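Local coordinates for protein probable succinyl-CoA:3-ketoacid coenzyme A transferase subunit B (Bacillus subtilis, PDB 3CDK) that probably serves as one subunit of an enzyme that transfers coenzyme A from succinyl-CoA to a 3-oxo acid, giving a 3-oxoacyl-CoA and succinate, at residues R10-A15 against I29-L34; V16-D21 against R141-M146; A67-A72 against I77-G82; T191-G196 against E200-K205. All coordinates share one frame; numbering follows the deposited sequence.

Contact 1: R10-A15 against I29-L34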
loop_
_atom_site.group_PDB
_atom_site.type_symbol
_atom_site.label_atom_id
_atom_site.label_comp_id
_atom_site.label_asym_id
_atom_site.label_seq_id
_atom_site.Cartn_x
_atom_site.Cartn_y
_atom_site.Cartn_z
ATOM N N ARG B 10 27.139 -13.946 -25.888
ATOM C CA ARG B 10 26.336 -13.483 -27.029
ATOM C C ARG B 10 24.996 -12.975 -26.550
ATOM O O ARG B 10 24.575 -11.860 -26.862
ATOM C CB ARG B 10 26.086 -14.630 -28.007
ATOM C CG ARG B 10 27.222 -14.872 -28.978
ATOM C CD ARG B 10 26.747 -15.769 -30.103
ATOM N NE ARG B 10 27.880 -16.371 -30.788
ATOM C CZ ARG B 10 27.898 -16.705 -32.076
ATOM N NH1 ARG B 10 28.993 -17.244 -32.591
ATOM N NH2 ARG B 10 26.833 -16.501 -32.847
ATOM N N MET B 11 24.331 -13.827 -25.791
ATOM C CA MET B 11 23.026 -13.529 -25.285
ATOM C C MET B 11 23.060 -12.260 -24.453
ATOM O O MET B 11 22.262 -11.360 -24.678
ATOM C CB MET B 11 22.523 -14.697 -24.465
ATOM C CG MET B 11 22.144 -15.887 -25.290
ATOM S SD MET B 11 21.120 -16.996 -24.308
ATOM C CE MET B 11 22.409 -18.118 -23.739
ATOM N N VAL B 12 24.010 -12.171 -23.526
ATOM C CA VAL B 12 24.108 -11.028 -22.613
ATOM C C VAL B 12 24.376 -9.702 -23.352
ATOM O O VAL B 12 23.710 -8.683 -23.114
ATOM C CB VAL B 12 25.173 -11.297 -21.516
ATOM C CG1 VAL B 12 25.564 -10.031 -20.777
ATOM C CG2 VAL B 12 24.648 -12.335 -20.535
ATOM N N LYS B 13 25.323 -9.738 -24.277
ATOM C CA LYS B 13 25.711 -8.526 -24.980
ATOM C C LYS B 13 24.538 -7.967 -25.804
ATOM O O LYS B 13 24.355 -6.745 -25.901
ATOM C CB LYS B 13 26.944 -8.773 -25.850
ATOM C CG LYS B 13 28.031 -7.683 -25.737
ATOM C CD LYS B 13 27.480 -6.227 -25.812
ATOM C CE LYS B 13 28.546 -5.171 -25.437
ATOM N NZ LYS B 13 27.968 -3.897 -24.862
ATOM N N ARG B 14 23.734 -8.856 -26.374
ATOM C CA ARG B 14 22.586 -8.421 -27.133
ATOM C C ARG B 14 21.511 -7.799 -26.240
ATOM O O ARG B 14 20.878 -6.806 -26.622
ATOM C CB ARG B 14 22.016 -9.580 -27.936
ATOM C CG ARG B 14 20.809 -9.210 -28.809
ATOM C CD ARG B 14 21.023 -7.965 -29.713
ATOM N NE ARG B 14 19.783 -7.666 -30.422
ATOM C CZ ARG B 14 18.699 -7.131 -29.854
ATOM N NH1 ARG B 14 17.618 -6.922 -30.586
ATOM N NH2 ARG B 14 18.679 -6.807 -28.554
ATOM N N ALA B 15 21.318 -8.380 -25.058
ATOM C CA ALA B 15 20.332 -7.874 -24.100
ATOM C C ALA B 15 20.643 -6.438 -23.648
ATOM O O ALA B 15 19.746 -5.604 -23.624
ATOM C CB ALA B 15 20.202 -8.831 -22.888
ATOM N N ILE B 29 16.726 -13.151 -11.659
ATOM C CA ILE B 29 17.738 -14.107 -11.193
ATOM C C ILE B 29 18.298 -14.896 -12.381
ATOM O O ILE B 29 17.566 -15.185 -13.349
ATOM C CB ILE B 29 17.098 -15.107 -10.206
ATOM C CG1 ILE B 29 18.141 -16.026 -9.554
ATOM C CG2 ILE B 29 16.018 -15.938 -10.924
ATOM C CD1 ILE B 29 18.740 -15.518 -8.198
ATOM N N GLY B 30 19.575 -15.251 -12.296
ATOM C CA GLY B 30 20.201 -16.049 -13.306
ATOM C C GLY B 30 20.905 -15.151 -14.290
ATOM O O GLY B 30 21.368 -14.058 -13.958
ATOM N N MET B 31 20.965 -15.618 -15.522
ATOM C CA MET B 31 21.712 -14.968 -16.572
ATOM C C MET B 31 21.470 -13.441 -16.675
ATOM O O MET B 31 22.421 -12.700 -16.925
ATOM C CB MET B 31 21.422 -15.715 -17.878
ATOM C CG MET B 31 22.167 -15.254 -19.116
ATOM S SD MET B 31 22.177 -16.457 -20.488
ATOM C CE MET B 31 20.835 -17.586 -20.102
ATOM N N PRO B 32 20.216 -12.958 -16.477
ATOM C CA PRO B 32 20.013 -11.524 -16.689
ATOM C C PRO B 32 20.766 -10.589 -15.746
ATOM O O PRO B 32 21.003 -9.433 -16.113
ATOM C CB PRO B 32 18.514 -11.343 -16.517
ATOM C CG PRO B 32 17.949 -12.674 -16.710
ATOM C CD PRO B 32 18.950 -13.609 -16.121
ATOM N N THR B 33 21.150 -11.061 -14.558
ATOM C CA THR B 33 21.884 -10.189 -13.623
ATOM C C THR B 33 23.266 -9.832 -14.180
ATOM O O THR B 33 23.839 -8.821 -13.795
ATOM C CB THR B 33 22.021 -10.780 -12.199
ATOM O OG1 THR B 33 22.709 -12.024 -12.279
ATOM C CG2 THR B 33 20.641 -11.019 -11.562
ATOM N N LEU B 34 23.775 -10.640 -15.110
ATOM C CA LEU B 34 25.058 -10.369 -15.766
ATOM C C LEU B 34 25.045 -9.092 -16.603
ATOM O O LEU B 34 26.034 -8.375 -16.652
ATOM C CB LEU B 34 25.522 -11.580 -16.587
ATOM C CG LEU B 34 26.565 -12.534 -15.957
ATOM C CD1 LEU B 34 26.730 -12.375 -14.459
ATOM C CD2 LEU B 34 26.264 -13.986 -16.284
#

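Contact 2: V16-D21 against R141-M146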
loop_
_atom_site.group_PDB
_atom_site.type_symbol
_atom_site.label_atom_id
_atom_site.label_comp_id
_atom_site.label_asym_id
_atom_site.label_seq_id
_atom_site.Cartn_x
_atom_site.Cartn_y
_atom_site.Cartn_z
ATOM N N VAL B 16 21.912 -6.151 -23.325
ATOM C CA VAL B 16 22.329 -4.803 -22.895
ATOM C C VAL B 16 21.700 -3.675 -23.753
ATOM O O VAL B 16 21.261 -2.642 -23.243
ATOM C CB VAL B 16 23.873 -4.640 -22.911
ATOM C CG1 VAL B 16 24.252 -3.234 -22.540
ATOM C CG2 VAL B 16 24.506 -5.571 -21.952
ATOM N N GLN B 17 21.668 -3.901 -25.058
ATOM C CA GLN B 17 21.050 -2.991 -26.012
ATOM C C GLN B 17 19.576 -2.674 -25.764
ATOM O O GLN B 17 19.018 -1.818 -26.438
ATOM C CB GLN B 17 21.188 -3.570 -27.412
ATOM C CG GLN B 17 22.589 -4.030 -27.758
ATOM C CD GLN B 17 22.671 -4.551 -29.169
ATOM O OE1 GLN B 17 21.784 -4.290 -29.994
ATOM N NE2 GLN B 17 23.732 -5.300 -29.463
ATOM N N GLU B 18 18.943 -3.360 -24.820
ATOM C CA GLU B 18 17.546 -3.080 -24.542
ATOM C C GLU B 18 17.387 -1.936 -23.528
ATOM O O GLU B 18 16.323 -1.292 -23.446
ATOM C CB GLU B 18 16.802 -4.339 -24.095
ATOM C CG GLU B 18 16.879 -5.532 -25.061
ATOM C CD GLU B 18 16.108 -5.340 -26.366
ATOM O OE1 GLU B 18 14.886 -5.099 -26.314
ATOM O OE2 GLU B 18 16.723 -5.461 -27.458
ATOM N N ILE B 19 18.442 -1.656 -22.808
ATOM C CA ILE B 19 18.415 -0.592 -21.837
ATOM C C ILE B 19 18.642 0.775 -22.493
ATOM O O ILE B 19 19.725 1.079 -22.955
ATOM C CB ILE B 19 19.461 -0.923 -20.788
ATOM C CG1 ILE B 19 18.970 -2.131 -19.986
ATOM C CG2 ILE B 19 19.668 0.226 -19.868
ATOM C CD1 ILE B 19 20.005 -3.107 -19.772
ATOM N N LYS B 20 17.606 1.589 -22.566
ATOM C CA LYS B 20 17.777 2.919 -23.085
ATOM C C LYS B 20 17.889 3.868 -21.889
ATOM O O LYS B 20 17.329 3.606 -20.825
ATOM C CB LYS B 20 16.618 3.280 -24.032
ATOM C CG LYS B 20 15.997 2.080 -24.758
ATOM C CD LYS B 20 16.955 1.414 -25.750
ATOM C CE LYS B 20 16.476 1.555 -27.187
ATOM N NZ LYS B 20 16.755 2.921 -27.804
ATOM N N ASP B 21 18.639 4.955 -22.056
ATOM C CA ASP B 21 18.838 5.917 -20.969
ATOM C C ASP B 21 17.512 6.240 -20.246
ATOM O O ASP B 21 16.475 6.359 -20.889
ATOM C CB ASP B 21 19.485 7.204 -21.507
ATOM C CG ASP B 21 20.134 8.048 -20.398
ATOM O OD1 ASP B 21 20.039 7.676 -19.207
ATOM O OD2 ASP B 21 20.759 9.086 -20.708
ATOM N N ARG B 141 7.957 -3.655 -20.941
ATOM C CA ARG B 141 8.541 -4.502 -21.945
ATOM C C ARG B 141 9.168 -5.775 -21.346
ATOM O O ARG B 141 9.880 -5.696 -20.354
ATOM C CB ARG B 141 9.529 -3.699 -22.777
ATOM C CG ARG B 141 10.210 -4.525 -23.836
ATOM C CD ARG B 141 11.024 -3.636 -24.720
ATOM N NE ARG B 141 11.895 -4.365 -25.623
ATOM C CZ ARG B 141 11.531 -4.766 -26.833
ATOM N NH1 ARG B 141 10.299 -4.514 -27.272
ATOM N NH2 ARG B 141 12.405 -5.412 -27.605
ATOM N N ILE B 142 8.885 -6.933 -21.952
ATOM C CA ILE B 142 9.324 -8.235 -21.436
ATOM C C ILE B 142 10.326 -8.859 -22.384
ATOM O O ILE B 142 10.031 -9.107 -23.582
ATOM C CB ILE B 142 8.144 -9.233 -21.232
ATOM C CG1 ILE B 142 7.069 -8.635 -20.312
ATOM C CG2 ILE B 142 8.669 -10.591 -20.665
ATOM C CD1 ILE B 142 7.656 -8.179 -18.980
ATOM N N VAL B 143 11.518 -9.104 -21.859
ATOM C CA VAL B 143 12.582 -9.661 -22.666
ATOM C C VAL B 143 13.147 -10.851 -21.927
ATOM O O VAL B 143 13.443 -10.782 -20.699
ATOM C CB VAL B 143 13.684 -8.618 -22.943
ATOM C CG1 VAL B 143 14.969 -9.285 -23.380
ATOM C CG2 VAL B 143 13.217 -7.637 -24.004
ATOM N N VAL B 144 13.287 -11.934 -22.690
ATOM C CA VAL B 144 13.814 -13.205 -22.200
ATOM C C VAL B 144 15.118 -13.556 -22.921
ATOM O O VAL B 144 15.208 -13.448 -24.172
ATOM C CB VAL B 144 12.785 -14.312 -22.414
ATOM C CG1 VAL B 144 13.372 -15.648 -22.158
ATOM C CG2 VAL B 144 11.638 -14.113 -21.482
ATOM N N ILE B 145 16.132 -13.942 -22.149
ATOM C CA ILE B 145 17.338 -14.469 -22.767
ATOM C C ILE B 145 17.485 -15.886 -22.362
ATOM O O ILE B 145 17.473 -16.172 -21.170
ATOM C CB ILE B 145 18.611 -13.752 -22.340
ATOM C CG1 ILE B 145 18.590 -13.485 -20.822
ATOM C CG2 ILE B 145 18.798 -12.493 -23.188
ATOM C CD1 ILE B 145 19.770 -12.639 -20.330
ATOM N N MET B 146 17.646 -16.762 -23.352
ATOM C CA MET B 146 17.625 -18.192 -23.130
ATOM C C MET B 146 18.446 -18.938 -24.190
ATOM O O MET B 146 18.412 -18.573 -25.369
ATOM C CB MET B 146 16.174 -18.660 -23.162
ATOM C CG MET B 146 15.943 -20.110 -22.760
ATOM S SD MET B 146 14.166 -20.464 -22.820
ATOM C CE MET B 146 13.821 -20.432 -24.594
#

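Contact 3: A67-A72 against I77-G82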
loop_
_atom_site.group_PDB
_atom_site.type_symbol
_atom_site.label_atom_id
_atom_site.label_comp_id
_atom_site.label_asym_id
_atom_site.label_seq_id
_atom_site.Cartn_x
_atom_site.Cartn_y
_atom_site.Cartn_z
ATOM N N ALA B 67 24.491 -7.015 5.903
ATOM C CA ALA B 67 23.431 -8.022 5.935
ATOM C C ALA B 67 22.029 -7.515 5.730
ATOM O O ALA B 67 21.160 -8.287 5.365
ATOM C CB ALA B 67 23.516 -8.827 7.262
ATOM N N ASP B 68 21.787 -6.228 5.949
ATOM C CA ASP B 68 20.461 -5.689 5.667
ATOM C C ASP B 68 20.364 -5.256 4.224
ATOM O O ASP B 68 19.361 -4.640 3.828
ATOM C CB ASP B 68 20.079 -4.531 6.599
ATOM C CG ASP B 68 20.128 -4.902 8.083
ATOM O OD1 ASP B 68 20.190 -6.110 8.426
ATOM O OD2 ASP B 68 20.122 -3.960 8.922
ATOM N N LEU B 69 21.371 -5.581 3.416
ATOM C CA LEU B 69 21.349 -5.121 2.013
ATOM C C LEU B 69 21.746 -6.172 0.971
ATOM O O LEU B 69 22.920 -6.477 0.815
ATOM C CB LEU B 69 22.180 -3.846 1.869
ATOM C CG LEU B 69 22.370 -3.181 0.495
ATOM C CD1 LEU B 69 21.038 -3.003 -0.282
ATOM C CD2 LEU B 69 23.095 -1.846 0.686
ATOM N N ILE B 70 20.749 -6.740 0.288
ATOM C CA ILE B 70 20.944 -7.881 -0.618
ATOM C C ILE B 70 20.059 -7.722 -1.812
ATOM O O ILE B 70 19.069 -7.002 -1.720
ATOM C CB ILE B 70 20.699 -9.283 0.060
ATOM C CG1 ILE B 70 19.280 -9.424 0.630
ATOM C CG2 ILE B 70 21.773 -9.549 1.133
ATOM C CD1 ILE B 70 18.830 -10.922 0.949
ATOM N N ASN B 71 20.412 -8.345 -2.941
ATOM C CA ASN B 71 19.521 -8.293 -4.111
ATOM C C ASN B 71 18.495 -9.415 -4.041
ATOM O O ASN B 71 18.377 -10.098 -3.012
ATOM C CB ASN B 71 20.293 -8.343 -5.433
ATOM C CG ASN B 71 21.161 -9.576 -5.564
ATOM O OD1 ASN B 71 20.915 -10.618 -4.945
ATOM N ND2 ASN B 71 22.215 -9.455 -6.354
ATOM N N ALA B 72 17.761 -9.617 -5.141
ATOM C CA ALA B 72 16.726 -10.657 -5.167
ATOM C C ALA B 72 17.321 -12.070 -5.068
ATOM O O ALA B 72 16.649 -13.010 -4.643
ATOM C CB ALA B 72 15.800 -10.512 -6.397
ATOM N N ILE B 77 24.991 -6.654 -1.876
ATOM C CA ILE B 77 25.053 -5.642 -2.929
ATOM C C ILE B 77 25.412 -4.260 -2.401
ATOM O O ILE B 77 25.841 -4.100 -1.253
ATOM C CB ILE B 77 23.728 -5.523 -3.703
ATOM C CG1 ILE B 77 22.576 -5.166 -2.755
ATOM C CG2 ILE B 77 23.449 -6.779 -4.493
ATOM C CD1 ILE B 77 21.321 -4.642 -3.472
ATOM N N THR B 78 25.222 -3.258 -3.257
ATOM C CA THR B 78 25.446 -1.867 -2.865
ATOM C C THR B 78 24.364 -0.967 -3.426
ATOM O O THR B 78 23.605 -1.394 -4.295
ATOM C CB THR B 78 26.793 -1.383 -3.374
ATOM O OG1 THR B 78 27.753 -1.534 -2.326
ATOM C CG2 THR B 78 26.706 0.073 -3.767
ATOM N N GLU B 79 24.304 0.275 -2.938
ATOM C CA GLU B 79 23.315 1.263 -3.438
ATOM C C GLU B 79 23.946 2.359 -4.290
ATOM O O GLU B 79 25.071 2.756 -4.044
ATOM C CB GLU B 79 22.460 1.826 -2.297
ATOM C CG GLU B 79 23.032 2.984 -1.524
ATOM C CD GLU B 79 22.313 3.242 -0.177
ATOM O OE1 GLU B 79 21.656 2.343 0.384
ATOM O OE2 GLU B 79 22.423 4.367 0.348
ATOM N N VAL B 80 23.248 2.817 -5.323
ATOM C CA VAL B 80 23.778 3.914 -6.160
ATOM C C VAL B 80 23.231 5.275 -5.730
ATOM O O VAL B 80 22.288 5.354 -4.930
ATOM C CB VAL B 80 23.560 3.696 -7.685
ATOM C CG1 VAL B 80 24.421 2.530 -8.204
ATOM C CG2 VAL B 80 22.071 3.504 -8.022
ATOM N N THR B 81 23.853 6.337 -6.239
ATOM C CA THR B 81 23.361 7.704 -6.027
ATOM C C THR B 81 21.853 7.845 -6.318
ATOM O O THR B 81 21.398 7.550 -7.423
ATOM C CB THR B 81 24.169 8.716 -6.862
ATOM O OG1 THR B 81 25.540 8.653 -6.469
ATOM C CG2 THR B 81 23.662 10.130 -6.633
ATOM N N GLY B 82 21.103 8.258 -5.290
ATOM C CA GLY B 82 19.665 8.535 -5.380
ATOM C C GLY B 82 18.714 7.376 -5.110
ATOM O O GLY B 82 17.493 7.493 -5.324
#

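Contact 4: T191-G196 against E200-K205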
loop_
_atom_site.group_PDB
_atom_site.type_symbol
_atom_site.label_atom_id
_atom_site.label_comp_id
_atom_site.label_asym_id
_atom_site.label_seq_id
_atom_site.Cartn_x
_atom_site.Cartn_y
_atom_site.Cartn_z
ATOM N N THR B 191 13.610 -12.095 -36.208
ATOM C CA THR B 191 13.854 -10.678 -36.422
ATOM C C THR B 191 15.347 -10.300 -36.647
ATOM O O THR B 191 15.648 -9.377 -37.402
ATOM C CB THR B 191 13.123 -9.865 -35.303
ATOM O OG1 THR B 191 12.730 -8.593 -35.807
ATOM C CG2 THR B 191 13.965 -9.705 -34.046
ATOM N N GLU B 192 16.256 -11.014 -35.984
ATOM C CA GLU B 192 17.703 -10.891 -36.182
ATOM C C GLU B 192 18.351 -12.228 -35.918
ATOM O O GLU B 192 17.732 -13.167 -35.401
ATOM C CB GLU B 192 18.399 -9.915 -35.234
ATOM C CG GLU B 192 17.617 -8.736 -34.666
ATOM C CD GLU B 192 18.472 -7.923 -33.687
ATOM O OE1 GLU B 192 19.729 -8.048 -33.723
ATOM O OE2 GLU B 192 17.892 -7.165 -32.883
ATOM N N LEU B 193 19.641 -12.276 -36.221
ATOM C CA LEU B 193 20.392 -13.515 -36.240
ATOM C C LEU B 193 21.750 -13.279 -35.595
ATOM O O LEU B 193 22.380 -12.249 -35.848
ATOM C CB LEU B 193 20.554 -13.945 -37.693
ATOM C CG LEU B 193 20.054 -15.294 -38.206
ATOM C CD1 LEU B 193 18.753 -15.690 -37.584
ATOM C CD2 LEU B 193 19.899 -15.243 -39.707
ATOM N N GLN B 194 22.194 -14.214 -34.754
ATOM C CA GLN B 194 23.562 -14.172 -34.241
ATOM C C GLN B 194 24.559 -14.633 -35.297
ATOM O O GLN B 194 24.189 -15.095 -36.370
ATOM C CB GLN B 194 23.693 -14.983 -32.976
ATOM C CG GLN B 194 22.670 -14.556 -31.889
ATOM C CD GLN B 194 23.201 -13.488 -30.968
ATOM O OE1 GLN B 194 24.266 -12.891 -31.210
ATOM N NE2 GLN B 194 22.487 -13.261 -29.890
ATOM N N ASP B 195 25.834 -14.519 -34.965
ATOM C CA ASP B 195 26.894 -14.582 -35.934
ATOM C C ASP B 195 27.032 -15.852 -36.794
ATOM O O ASP B 195 27.320 -15.768 -38.001
ATOM C CB ASP B 195 28.210 -14.221 -35.246
ATOM C CG ASP B 195 28.429 -12.713 -35.162
ATOM O OD1 ASP B 195 27.441 -11.956 -35.316
ATOM O OD2 ASP B 195 29.594 -12.287 -34.958
ATOM N N GLY B 196 26.856 -17.028 -36.218
ATOM C CA GLY B 196 27.120 -18.213 -37.037
ATOM C C GLY B 196 25.962 -18.597 -37.941
ATOM O O GLY B 196 26.140 -19.299 -38.920
ATOM N N GLU B 200 17.741 -21.264 -42.055
ATOM C CA GLU B 200 17.654 -22.715 -42.045
ATOM C C GLU B 200 17.934 -23.236 -40.638
ATOM O O GLU B 200 17.044 -23.770 -39.989
ATOM C CB GLU B 200 18.590 -23.336 -43.074
ATOM C CG GLU B 200 17.928 -23.704 -44.381
ATOM C CD GLU B 200 18.286 -25.136 -44.813
ATOM O OE1 GLU B 200 17.964 -26.054 -44.004
ATOM O OE2 GLU B 200 18.879 -25.350 -45.928
ATOM N N GLU B 201 19.151 -23.015 -40.156
ATOM C CA GLU B 201 19.549 -23.462 -38.827
ATOM C C GLU B 201 18.471 -23.224 -37.808
ATOM O O GLU B 201 18.181 -24.107 -37.010
ATOM C CB GLU B 201 20.809 -22.748 -38.357
ATOM C CG GLU B 201 21.313 -23.261 -37.025
ATOM C CD GLU B 201 22.740 -22.874 -36.745
ATOM O OE1 GLU B 201 23.504 -22.641 -37.703
ATOM O OE2 GLU B 201 23.109 -22.822 -35.563
ATOM N N VAL B 202 17.888 -22.026 -37.842
ATOM C CA VAL B 202 16.858 -21.618 -36.888
ATOM C C VAL B 202 15.542 -22.387 -37.051
ATOM O O VAL B 202 14.875 -22.644 -36.065
ATOM C CB VAL B 202 16.572 -20.095 -36.942
ATOM C CG1 VAL B 202 15.519 -19.725 -35.887
ATOM C CG2 VAL B 202 17.831 -19.315 -36.707
ATOM N N TYR B 203 15.167 -22.713 -38.295
ATOM C CA TYR B 203 14.073 -23.661 -38.549
ATOM C C TYR B 203 14.444 -24.975 -37.916
ATOM O O TYR B 203 13.791 -25.406 -36.979
ATOM C CB TYR B 203 13.809 -23.920 -40.043
ATOM C CG TYR B 203 13.049 -22.858 -40.816
ATOM C CD1 TYR B 203 12.123 -22.003 -40.196
ATOM C CD2 TYR B 203 13.235 -22.730 -42.214
ATOM C CE1 TYR B 203 11.416 -21.015 -40.945
ATOM C CE2 TYR B 203 12.532 -21.765 -42.972
ATOM C CZ TYR B 203 11.635 -20.913 -42.322
ATOM O OH TYR B 203 10.957 -19.981 -43.073
ATOM N N GLU B 204 15.507 -25.595 -38.422
ATOM C CA GLU B 204 15.964 -26.883 -37.915
ATOM C C GLU B 204 15.943 -26.887 -36.386
ATOM O O GLU B 204 15.563 -27.876 -35.764
ATOM C CB GLU B 204 17.357 -27.230 -38.439
ATOM C CG GLU B 204 17.346 -27.735 -39.895
ATOM C CD GLU B 204 18.729 -27.713 -40.597
ATOM O OE1 GLU B 204 19.709 -27.176 -40.028
ATOM O OE2 GLU B 204 18.826 -28.226 -41.735
ATOM N N LYS B 205 16.307 -25.771 -35.779
ATOM C CA LYS B 205 16.468 -25.779 -34.346
ATOM C C LYS B 205 15.265 -25.274 -33.531
ATOM O O LYS B 205 15.395 -25.095 -32.330
ATOM C CB LYS B 205 17.765 -25.062 -33.961
ATOM C CG LYS B 205 18.986 -25.928 -34.227
ATOM C CD LYS B 205 20.278 -25.316 -33.726
ATOM C CE LYS B 205 21.442 -26.143 -34.203
ATOM N NZ LYS B 205 22.691 -25.438 -33.894
#

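Contact 1: R10-A15 against I29-L34
Two methionines, Met11 on helix 5-16 and Met31 in the loop after strand 24-27, meet where this helix packs against the turn at the end of a central parallel strand of the alpha/beta CoA-transferase fold. The tighter part lies between their thioether ends. The methyl CE of Met11 sits 3.7 Å from Met31 SD, the two sulfurs are 4.0 Å apart, and the side chains cross at about a right angle. Met31 reaches the helix because its CG stands opposite the backbone N (chi1 -177°), sending the chain straight out before it bends at the thioether. Methionine suits this place, being long, flexible and apolar to its end. Ile145 of strand 141-145 also packs on Met31, while Met11 is buried and touches Glu147.

One residue further along the helix the packing is looser. Val12 uses a single branch, CG2, which lies 4.1 Å from Met31 CG and equally far from Leu34 CB. Leu34 offers only the base of its side chain to the helix and is exposed, so this flank faces solvent; a short branched valine suits a flank where only carbon-to-carbon contacts are made.

The loop keeps its own shape. Gly30 has backbone angles at which a CB would collide with the carbonyl oxygen of Ile29, and Pro32 has its CB directed away from the helix and packs on Ile145. Gly30 O accepts two bonds from Thr33, one from the backbone N and one from OG1, the hydroxyl lying 3.0 Å away in the plane of the carbonyl.

Contact 2: V16-D21 against R141-M146
Glu18 OE1 is gripped by two nitrogens of Arg141, NH2 at 2.8 Å and NE at 3.2 Å, in a side-on salt bridge that converges on one oxygen. The NH2 bond is the straighter (152° at the hydrogen) and arrives on the syn side of the carboxylate, whereas NE meets OE1 almost end-on to its C-O bond. Both keep OE1 close to the guanidinium plane, and the two flat groups are only 25° apart. Arg141 reaches out from its strand as an extended chain, its CG opposite the backbone N (chi1 179°); Glu18 instead folds at chi2 to bring its carboxylate round. Val143 CG2 also lies 3.8 Å from OE1, a compact apolar neighbour.

The other oxygen, OE2, forms salt bridges with Arg14 and Arg173, so three arginines surround this buried carboxylate and probably hold it ionised. A leucine in place of Arg141 would probably leave buried OE1 without its two donors and free the carboxylate to turn about its remaining bonds through OE2.

Glu18 stands in the type I turn from Val16 to Ile19, with which helix 5-16 runs out. The contact thereby ties the end of that helix to strand 141-145, which runs parallel to and between strands 102-105 and 173-175; Leu102 of the former packs against Glu18, Arg141 and Val143.

Contact 3: A67-A72 against I77-G82
Ile77 is the first residue of 77-82 to meet 67-72, and its backbone N gives a weak, 3.4 Å bond to Leu69 O. Its branches divide the work. CG1, lying between the backbone N and the carbonyl carbon (chi1 59°), carries CD1 to 3.6 Å from Leu69 CD1, the two side chains crossing at about a right angle. CG2 rests against Asn71, 3.5 Å from ND2, whose hydrogen-bond partner is Glu75 OE1. A glycine at Ile77 would probably open a gap beside Leu69 and leave the Asn71 amide without its apolar support. Thr78 points its CB away, yet its CA lies 4.3 Å from Leu69 CD2; it begins strand 78-80, which pairs antiparallel with strand 53-57 in the large mixed sheet. Glu79 closes the row: OE1, which is hydrogen-bonded to Tyr85 OH, comes 4.4 Å from Leu69 CD2.

Asn71 brings the loop near the predicted active-site residue Glu50. The contact is mainly apolar, two branched side chains packed across each other beside one weak backbone bond. Within the two segments, side-chain fit therefore probably matters more than that bond, while Asp68 of the loop makes its salt bridges with basic side chains of a neighbouring subunit.

Contact 4: T191-G196 against E200-K205
A chi1 of -178° sets Val202 CG1 opposite the backbone N and leaves CG2 facing the strand, where Leu193 CD1 meets it. Leu193 starts off to one side of the helix, but its chi1 of -122° swings the end of the chain round, bringing CD1 to 3.8 Å from Val202 CG2 as the side chains cross obliquely. Apolar, branched residues suit a small joint whose valine is buried and also touches Phe181 and Phe210.

Nearer the surface the fit is loose. Glu201 OE1 comes no closer than 4.4 Å to Gly196 O, a pair of acceptors that makes no bond. Its other oxygen, OE2, takes a 3.1 Å salt bridge from Lys205 NZ, one helical turn on, with the ammonium 49° out of the carboxylate plane. This bond joins the last turn of the helix to the residue just beyond it.

On the strand side, Thr191 and Glu192 both face Val180 in a classic beta bulge. Strand 187-193, helix 199-204 and strand 211-212, which is parallel to the first, form a beta-alpha-beta unit, and the Leu193-Val202 joint packs its helix against its first strand.

How the contacts relate
Contacts 1 and 2 are near neighbours, their centres 9 Å apart, and their segments alternate along the chain; Ala15 CB packs 3.9 Å from Ile145 CG2. Arg14 in 10-15 forms a salt bridge with Glu18 of contact 2 and lies against Glu192 of contact 4, at a modelled distance too short to be taken literally. Arg10 packs on 194-196, joining contact 1 to contact 4 although their centres are 19 Å apart. Contacts 3 and 4 lie on opposite sides of the chain's centre, 39 Å between centres. Contact 3 is the one nearest the predicted active-site residue Glu50, whose side chain is about 8 Å from that of Asn71. Contacts 2, 3 and 4 all reach the same large mixed sheet.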